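Long-range contacts in dTDP-4-dehydrorhamnose reductase (Bacillus anthracis, PDB 3SC6), which probably catalyses the NADPH-dependent reduction of dTDP-4-dehydrorhamnose to dTDP-L-rhamnose in the rhamnose biosynthetic pathway: residues Y118-N123 with Q258-R263; Y148-T153 with Y207-V212. One frame throughout, in Å; residues are numbered along the deposited sequence. Where two conformers were deposited one is given.

Interaction 1 of 2, residues Y118-N123 with Q258-R263; sequences YDEFHN and QHNMLR
D119 and Q258 bring the two backbones closest, their CA atoms 4.9 Å apart, and from there the chains run on in similar directions, diverging by 28°. One backbone bond joins them: Q258 N donates to Y118 O at 3.0 Å, approaching from above the carbonyl plane. Past it, residues 119-122 fold into a type I turn, with D119 OD2 accepting weak bonds from F121 N and H122 N, while 258-263 enters a short helix with H259 at the N-cap position. E120 bridges the two elements. Bent at CD (chi2 68°), it carries its carboxylate to the start of the helix, where OE2 takes a weak bond from M261 N (3.4 Å). This loop, between strand 100-106 and helix 129-144 of the Rossmann fold, is thereby fastened to helix 260-264 near the far end of the chain. E120 OE2 also accepts a bond from a water whose oxygen is 2.6 Å away, the same water weakly accepting from L262 N, and a weak bond from H211 N; these donors and the helix start would be expected to favour the charged carboxylate. Aliphatic carbons flank it: E120 CG meets M261 CG at 3.4 Å, and N260 CB lies 3.4 Å from the other carboxylate oxygen, E120 OE1. Outermost, the M261 chain crosses F121 at about a right angle in an oblique Met-aromatic contact, SD 5.1 Å from the ring centroid. N260 CG packs 3.8 Å from D119 CB.

Interaction 2 of 2, residues Y148-T153 with Y207-V212; sequences YFIVRT and YGTYHV. With NAP (NADP nicotinamide-adenine-dinucleotide phosphate), chain G.
I150 and R152 each bond through N and O to strand 208-211 and its continuation, pairing the strands in parallel: I150 with G208 and Y210, R152 with Y210 and V212. The carboxyl-terminal half is fully buried. There the R152 guanidinium lies alongside the H211 ring, planes 25° apart, and NH1 donates to H211 NE2 in the imidazole plane at 3.3 Å. T209 CG2 sits over the centre of one guanidinium face, 3.9 Å from R152 CZ, while NH2 forms a salt bridge with E138. H211 ND1 weakly bonds Q258 O, consistent with a neutral ring that donates at ND1 and accepts at NE2. In this Rossmann sheet strand 148-157 lies between 100-106 and 208-211; helix 129-144 packs on the I150 face and helix 191-202 on the F149 and V151 face, where V151 CG1 meets V212 CG2 at 3.6 Å. T153 OG1, anti to the backbone N (chi1 -173°), donates to V212 O at 3.0 Å, and T153 CG2 comes within 3.9 Å of NAP C6N. The opposite end is the solvent side: Y148, Y207 and G208 are partly exposed there, Y207 CD1 resting 3.8 Å from F149 CZ over one face of that ring, with the two rings oblique.

The two contacts adjoin, their centres about 9 Å apart, and strand 208-211 is where they meet. Interaction 2 is buried sheet core, built on regular backbone bonds, with an arginine-histidine pair on one face and aliphatic and aromatic groups on the other. Interaction 1 is only partly buried, joins a turn to a helix start, and relies on one firm backbone bond plus weak and water-linked bonds around a carboxylate. It covers the outer edge of the strand: H259 ND1 probably bonds H211 O at 3.0 Å, and M261 also packs on Y210. The cofactor touches interaction 2 directly, at T153, whereas the H259 side chain in interaction 1 stays about 12 Å from it.

Interaction 1 of 2, residues Y118-N123 with Q258-R263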
loop_
_atom_site.group_PDB
_atom_site.type_symbol
_atom_site.label_atom_id
_atom_site.label_comp_id
_atom_site.label_asym_id
_atom_site.label_seq_id
_atom_site.Cartn_x
_atom_site.Cartn_y
_atom_site.Cartn_z
ATOM N N TYR A 118 -4.501 -11.540 10.670
ATOM C CA TYR A 118 -3.306 -11.598 11.496
ATOM C C TYR A 118 -3.051 -10.255 12.165
ATOM O O TYR A 118 -3.406 -9.209 11.615
ATOM C CB TYR A 118 -2.100 -11.920 10.613
ATOM C CG TYR A 118 -2.212 -13.216 9.844
ATOM C CD1 TYR A 118 -1.724 -14.407 10.371
ATOM C CD2 TYR A 118 -2.804 -13.249 8.584
ATOM C CE1 TYR A 118 -1.823 -15.599 9.667
ATOM C CE2 TYR A 118 -2.910 -14.434 7.873
ATOM C CZ TYR A 118 -2.416 -15.607 8.421
ATOM O OH TYR A 118 -2.515 -16.787 7.721
ATOM N N ASP A 119 -2.449 -10.280 13.355
ATOM C CA ASP A 119 -2.143 -9.036 14.056
ATOM C C ASP A 119 -0.693 -8.709 13.714
ATOM O O ASP A 119 -0.010 -9.500 13.055
ATOM C CB ASP A 119 -2.363 -9.109 15.578
ATOM C CG ASP A 119 -1.426 -10.074 16.278
ATOM O OD1 ASP A 119 -1.534 -10.190 17.515
ATOM O OD2 ASP A 119 -0.576 -10.701 15.614
ATOM N N GLU A 120 -0.212 -7.567 14.182
ATOM C CA GLU A 120 1.150 -7.152 13.893
ATOM C C GLU A 120 2.227 -8.006 14.562
ATOM O O GLU A 120 3.395 -7.916 14.190
ATOM C CB GLU A 120 1.364 -5.685 14.287
ATOM C CG GLU A 120 0.437 -4.644 13.626
ATOM C CD GLU A 120 -1.034 -4.734 14.051
ATOM O OE1 GLU A 120 -1.401 -5.640 14.828
ATOM O OE2 GLU A 120 -1.821 -3.871 13.614
ATOM N N PHE A 121 1.846 -8.851 15.515
ATOM C CA PHE A 121 2.827 -9.683 16.209
ATOM C C PHE A 121 3.082 -11.087 15.655
ATOM O O PHE A 121 4.076 -11.715 16.027
ATOM C CB PHE A 121 2.474 -9.769 17.689
ATOM C CG PHE A 121 2.363 -8.433 18.341
ATOM C CD1 PHE A 121 3.498 -7.759 18.763
ATOM C CD2 PHE A 121 1.120 -7.848 18.539
ATOM C CE1 PHE A 121 3.397 -6.515 19.354
ATOM C CE2 PHE A 121 1.012 -6.612 19.135
ATOM C CZ PHE A 121 2.150 -5.942 19.547
ATOM N N HIS A 122 2.194 -11.596 14.800
ATOM C CA HIS A 122 2.403 -12.932 14.236
ATOM C C HIS A 122 3.572 -12.934 13.259
ATOM O O HIS A 122 3.751 -11.994 12.483
ATOM C CB HIS A 122 1.144 -13.502 13.563
ATOM C CG HIS A 122 0.026 -13.808 14.513
ATOM N ND1 HIS A 122 -1.244 -13.291 14.371
ATOM C CD2 HIS A 122 -0.006 -14.582 15.625
ATOM C CE1 HIS A 122 -2.010 -13.737 15.353
ATOM N NE2 HIS A 122 -1.282 -14.520 16.128
ATOM N N ASN A 123 4.371 -13.995 13.321
ATOM C CA ASN A 123 5.534 -14.144 12.450
ATOM C C ASN A 123 5.076 -14.286 11.015
ATOM O O ASN A 123 4.285 -15.172 10.698
ATOM C CB ASN A 123 6.367 -15.369 12.835
ATOM C CG ASN A 123 6.938 -15.274 14.237
ATOM O OD1 ASN A 123 6.828 -14.241 14.897
ATOM N ND2 ASN A 123 7.569 -16.353 14.692
ATOM N N GLN A 258 -5.879 -7.507 11.351
ATOM C CA GLN A 258 -6.523 -7.238 12.620
ATOM C C GLN A 258 -5.870 -5.899 12.914
ATOM O O GLN A 258 -4.657 -5.758 12.767
ATOM C CB GLN A 258 -6.208 -8.273 13.700
ATOM C CG GLN A 258 -6.647 -9.682 13.355
ATOM C CD GLN A 258 -6.413 -10.676 14.482
ATOM O OE1 GLN A 258 -6.549 -11.879 14.290
ATOM N NE2 GLN A 258 -6.055 -10.178 15.659
ATOM N N HIS A 259 -6.662 -4.906 13.292
ATOM C CA HIS A 259 -6.120 -3.580 13.569
ATOM C C HIS A 259 -5.809 -3.344 15.050
ATOM O O HIS A 259 -6.458 -2.528 15.711
ATOM C CB HIS A 259 -7.094 -2.531 13.027
ATOM C CG HIS A 259 -7.407 -2.712 11.571
ATOM N ND1 HIS A 259 -6.624 -2.185 10.566
ATOM C CD2 HIS A 259 -8.411 -3.378 10.954
ATOM C CE1 HIS A 259 -7.135 -2.516 9.393
ATOM N NE2 HIS A 259 -8.219 -3.239 9.600
ATOM N N ASN A 260 -4.797 -4.048 15.556
ATOM C CA ASN A 260 -4.395 -3.922 16.955
ATOM C C ASN A 260 -3.603 -2.651 17.254
ATOM O O ASN A 260 -4.063 -1.806 18.015
ATOM C CB ASN A 260 -3.588 -5.143 17.403
ATOM C CG ASN A 260 -4.381 -6.433 17.325
ATOM O OD1 ASN A 260 -5.552 -6.439 16.943
ATOM N ND2 ASN A 260 -3.745 -7.536 17.698
ATOM N N MET A 261 -2.418 -2.518 16.664
ATOM C CA MET A 261 -1.576 -1.333 16.893
ATOM C C MET A 261 -2.331 -0.008 16.853
ATOM O O MET A 261 -2.103 0.837 17.715
ATOM C CB MET A 261 -0.361 -1.324 15.958
ATOM C CG MET A 261 0.656 -2.439 16.243
ATOM S SD MET A 261 1.523 -2.290 17.832
ATOM C CE MET A 261 2.394 -0.742 17.585
ATOM N N LEU A 262 -3.203 0.197 15.866
ATOM C CA LEU A 262 -3.969 1.452 15.797
ATOM C C LEU A 262 -4.837 1.596 17.037
ATOM O O LEU A 262 -4.865 2.643 17.672
ATOM C CB LEU A 262 -4.861 1.512 14.556
ATOM C CG LEU A 262 -4.209 1.571 13.179
ATOM C CD1 LEU A 262 -5.275 1.497 12.097
ATOM C CD2 LEU A 262 -3.376 2.841 13.042
ATOM N N ARG A 263 -5.548 0.529 17.368
ATOM C CA ARG A 263 -6.424 0.506 18.531
ATOM C C ARG A 263 -5.660 0.550 19.857
ATOM O O ARG A 263 -6.150 1.113 20.834
ATOM C CB ARG A 263 -7.362 -0.697 18.424
ATOM C CG ARG A 263 -8.239 -1.004 19.625
ATOM C CD ARG A 263 -9.220 -2.112 19.241
ATOM N NE ARG A 263 -8.541 -3.249 18.609
ATOM C CZ ARG A 263 -8.032 -4.300 19.247
ATOM N NH1 ARG A 263 -7.435 -5.265 18.553
ATOM N NH2 ARG A 263 -8.108 -4.394 20.566
HETATM O O HOH W 1 -3.221 -1.689 13.135
#

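Interaction 2 of 2, residues Y148-T153 with Y207-V212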
loop_
_atom_site.group_PDB
_atom_site.type_symbol
_atom_site.label_atom_id
_atom_site.label_comp_id
_atom_site.label_asym_id
_atom_site.label_seq_id
_atom_site.Cartn_x
_atom_site.Cartn_y
_atom_site.Cartn_z
ATOM N N TYR A 148 10.940 4.346 12.804
ATOM C CA TYR A 148 10.156 3.953 11.643
ATOM C C TYR A 148 8.734 3.505 11.938
ATOM O O TYR A 148 8.368 3.216 13.073
ATOM C CB TYR A 148 10.861 2.780 10.942
ATOM C CG TYR A 148 11.042 1.593 11.860
ATOM C CD1 TYR A 148 10.005 0.696 12.077
ATOM C CD2 TYR A 148 12.248 1.364 12.511
ATOM C CE1 TYR A 148 10.155 -0.383 12.925
ATOM C CE2 TYR A 148 12.408 0.277 13.362
ATOM C CZ TYR A 148 11.354 -0.591 13.559
ATOM O OH TYR A 148 11.485 -1.675 14.395
ATOM N N PHE A 149 7.956 3.434 10.867
ATOM C CA PHE A 149 6.578 3.010 10.914
ATOM C C PHE A 149 6.377 2.066 9.743
ATOM O O PHE A 149 6.358 2.507 8.593
ATOM C CB PHE A 149 5.609 4.179 10.719
ATOM C CG PHE A 149 5.730 5.261 11.738
ATOM C CD1 PHE A 149 4.998 5.213 12.901
ATOM C CD2 PHE A 149 6.541 6.355 11.510
ATOM C CE1 PHE A 149 5.094 6.225 13.832
ATOM C CE2 PHE A 149 6.634 7.368 12.437
ATOM C CZ PHE A 149 5.914 7.301 13.598
ATOM N N ILE A 150 6.271 0.772 10.010
ATOM C CA ILE A 150 6.051 -0.185 8.934
ATOM C C ILE A 150 4.540 -0.230 8.794
ATOM O O ILE A 150 3.849 -0.709 9.689
ATOM C CB ILE A 150 6.632 -1.574 9.235
ATOM C CG1 ILE A 150 8.149 -1.481 9.399
ATOM C CG2 ILE A 150 6.327 -2.524 8.106
ATOM C CD1 ILE A 150 8.820 -2.806 9.668
ATOM N N VAL A 151 4.028 0.306 7.690
ATOM C CA VAL A 151 2.591 0.332 7.455
ATOM C C VAL A 151 2.135 -0.635 6.358
ATOM O O VAL A 151 2.283 -0.365 5.169
ATOM C CB VAL A 151 2.111 1.766 7.102
ATOM C CG1 VAL A 151 0.621 1.775 6.810
ATOM C CG2 VAL A 151 2.438 2.735 8.238
ATOM N N ARG A 152 1.576 -1.765 6.776
ATOM C CA ARG A 152 1.083 -2.775 5.851
ATOM C C ARG A 152 -0.341 -2.425 5.459
ATOM O O ARG A 152 -1.170 -2.130 6.323
ATOM C CB ARG A 152 1.102 -4.138 6.526
ATOM C CG ARG A 152 2.480 -4.616 6.879
ATOM C CD ARG A 152 2.433 -5.833 7.754
ATOM N NE ARG A 152 3.770 -6.296 8.090
ATOM C CZ ARG A 152 4.030 -7.238 8.987
ATOM N NH1 ARG A 152 3.045 -7.770 9.700
ATOM N NH2 ARG A 152 5.282 -7.603 9.224
ATOM N N THR A 153 -0.615 -2.449 4.159
ATOM C CA THR A 153 -1.940 -2.143 3.646
ATOM C C THR A 153 -2.279 -3.222 2.620
ATOM O O THR A 153 -1.488 -4.145 2.423
ATOM C CB THR A 153 -1.993 -0.761 2.997
ATOM O OG1 THR A 153 -3.345 -0.445 2.646
ATOM C CG2 THR A 153 -1.091 -0.708 1.768
ATOM N N TYR A 207 6.640 4.523 17.102
ATOM C CA TYR A 207 7.208 3.642 16.084
ATOM C C TYR A 207 6.758 2.195 16.223
ATOM O O TYR A 207 6.355 1.761 17.290
ATOM C CB TYR A 207 8.735 3.691 16.117
ATOM C CG TYR A 207 9.305 5.094 16.135
ATOM C CD1 TYR A 207 9.186 5.932 15.042
ATOM C CD2 TYR A 207 10.064 5.528 17.208
ATOM C CE1 TYR A 207 9.721 7.206 15.061
ATOM C CE2 TYR A 207 10.618 6.788 17.226
ATOM C CZ TYR A 207 10.443 7.624 16.154
ATOM O OH TYR A 207 10.999 8.881 16.174
ATOM N N GLY A 208 6.832 1.454 15.123
ATOM C CA GLY A 208 6.439 0.059 15.121
ATOM C C GLY A 208 5.816 -0.363 13.813
ATOM O O GLY A 208 5.930 0.337 12.809
ATOM N N THR A 209 5.152 -1.518 13.840
ATOM C CA THR A 209 4.494 -2.074 12.671
ATOM C C THR A 209 2.990 -1.872 12.834
ATOM O O THR A 209 2.441 -2.184 13.880
ATOM C CB THR A 209 4.796 -3.583 12.530
ATOM O OG1 THR A 209 6.213 -3.792 12.470
ATOM C CG2 THR A 209 4.150 -4.143 11.289
ATOM N N TYR A 210 2.336 -1.360 11.792
ATOM C CA TYR A 210 0.893 -1.100 11.810
ATOM C C TYR A 210 0.125 -1.579 10.591
ATOM O O TYR A 210 0.580 -1.404 9.456
ATOM C CB TYR A 210 0.650 0.404 11.856
ATOM C CG TYR A 210 1.079 1.117 13.106
ATOM C CD1 TYR A 210 0.153 1.411 14.098
ATOM C CD2 TYR A 210 2.394 1.511 13.293
ATOM C CE1 TYR A 210 0.518 2.081 15.235
ATOM C CE2 TYR A 210 2.779 2.180 14.441
ATOM C CZ TYR A 210 1.829 2.460 15.413
ATOM O OH TYR A 210 2.182 3.122 16.562
ATOM N N HIS A 211 -1.046 -2.175 10.817
ATOM C CA HIS A 211 -1.864 -2.628 9.707
ATOM C C HIS A 211 -2.913 -1.554 9.464
ATOM O O HIS A 211 -3.763 -1.313 10.319
ATOM C CB HIS A 211 -2.563 -3.969 9.932
ATOM C CG HIS A 211 -1.637 -5.125 10.118
ATOM N ND1 HIS A 211 -2.012 -6.291 10.741
ATOM C CD2 HIS A 211 -0.319 -5.256 9.840
ATOM C CE1 HIS A 211 -0.984 -7.120 10.766
ATOM N NE2 HIS A 211 0.057 -6.512 10.240
ATOM N N VAL A 212 -2.844 -0.908 8.305
ATOM C CA VAL A 212 -3.792 0.141 7.957
ATOM C C VAL A 212 -4.561 -0.243 6.703
ATOM O O VAL A 212 -3.988 -0.357 5.615
ATOM C CB VAL A 212 -3.086 1.480 7.717
ATOM C CG1 VAL A 212 -4.103 2.553 7.348
ATOM C CG2 VAL A 212 -2.301 1.886 8.956
HETATM P PA NAP G . 2.862 1.878 -7.726
HETATM O O1A NAP G . 3.541 0.809 -8.546
HETATM O O2A NAP G . 1.928 2.853 -8.410
HETATM O O5B NAP G . 3.978 2.728 -6.938
HETATM C C5B NAP G . 5.345 2.328 -6.894
HETATM C C4B NAP G . 6.196 3.411 -7.547
HETATM O O4B NAP G . 7.588 3.149 -7.307
HETATM C C3B NAP G . 5.996 3.463 -9.061
HETATM O O3B NAP G . 5.593 4.764 -9.496
HETATM C C2B NAP G . 7.351 3.120 -9.635
HETATM O O2B NAP G . 7.631 3.847 -10.830
HETATM C C1B NAP G . 8.299 3.483 -8.499
HETATM N N9A NAP G . 9.632 2.837 -8.644
HETATM C C8A NAP G . 9.928 1.697 -9.297
HETATM N N7A NAP G . 11.261 1.484 -9.214
HETATM C C5A NAP G . 11.794 2.504 -8.515
HETATM C C6A NAP G . 13.168 2.860 -8.090
HETATM N N6A NAP G . 14.218 2.063 -8.406
HETATM N N1A NAP G . 13.343 3.993 -7.372
HETATM C C2A NAP G . 12.293 4.778 -7.061
HETATM N N3A NAP G . 11.036 4.472 -7.442
HETATM C C4A NAP G . 10.765 3.354 -8.164
HETATM O O3 NAP G . 2.074 1.164 -6.509
HETATM P PN NAP G . 1.534 1.969 -5.211
HETATM O O1N NAP G . 0.265 1.292 -4.748
HETATM O O2N NAP G . 1.558 3.455 -5.468
HETATM O O5D NAP G . 2.672 1.668 -4.121
HETATM C C5D NAP G . 2.479 2.023 -2.751
HETATM C C4D NAP G . 3.060 0.951 -1.831
HETATM O O4D NAP G . 2.006 0.141 -1.287
HETATM C C3D NAP G . 4.025 0.008 -2.545
HETATM O O3D NAP G . 5.279 -0.025 -1.860
HETATM C C2D NAP G . 3.363 -1.352 -2.506
HETATM O O2D NAP G . 4.339 -2.371 -2.283
HETATM C C1D NAP G . 2.360 -1.246 -1.362
HETATM N N1N NAP G . 1.161 -2.078 -1.550
HETATM C C2N NAP G . 0.366 -1.885 -2.616
HETATM C C3N NAP G . -0.776 -2.663 -2.806
HETATM C C7N NAP G . -1.644 -2.425 -4.013
HETATM O O7N NAP G . -1.289 -1.600 -4.843
HETATM N N7N NAP G . -2.781 -3.102 -4.163
HETATM C C4N NAP G . -1.089 -3.644 -1.869
HETATM C C5N NAP G . -0.258 -3.819 -0.775
HETATM C C6N NAP G . 0.868 -3.015 -0.635
HETATM P P2B NAP G . 7.583 3.117 -12.268
HETATM O O1X NAP G . 7.667 4.271 -13.236
HETATM O O2X NAP G . 8.791 2.210 -12.278
HETATM O O3X NAP G . 6.264 2.385 -12.274
#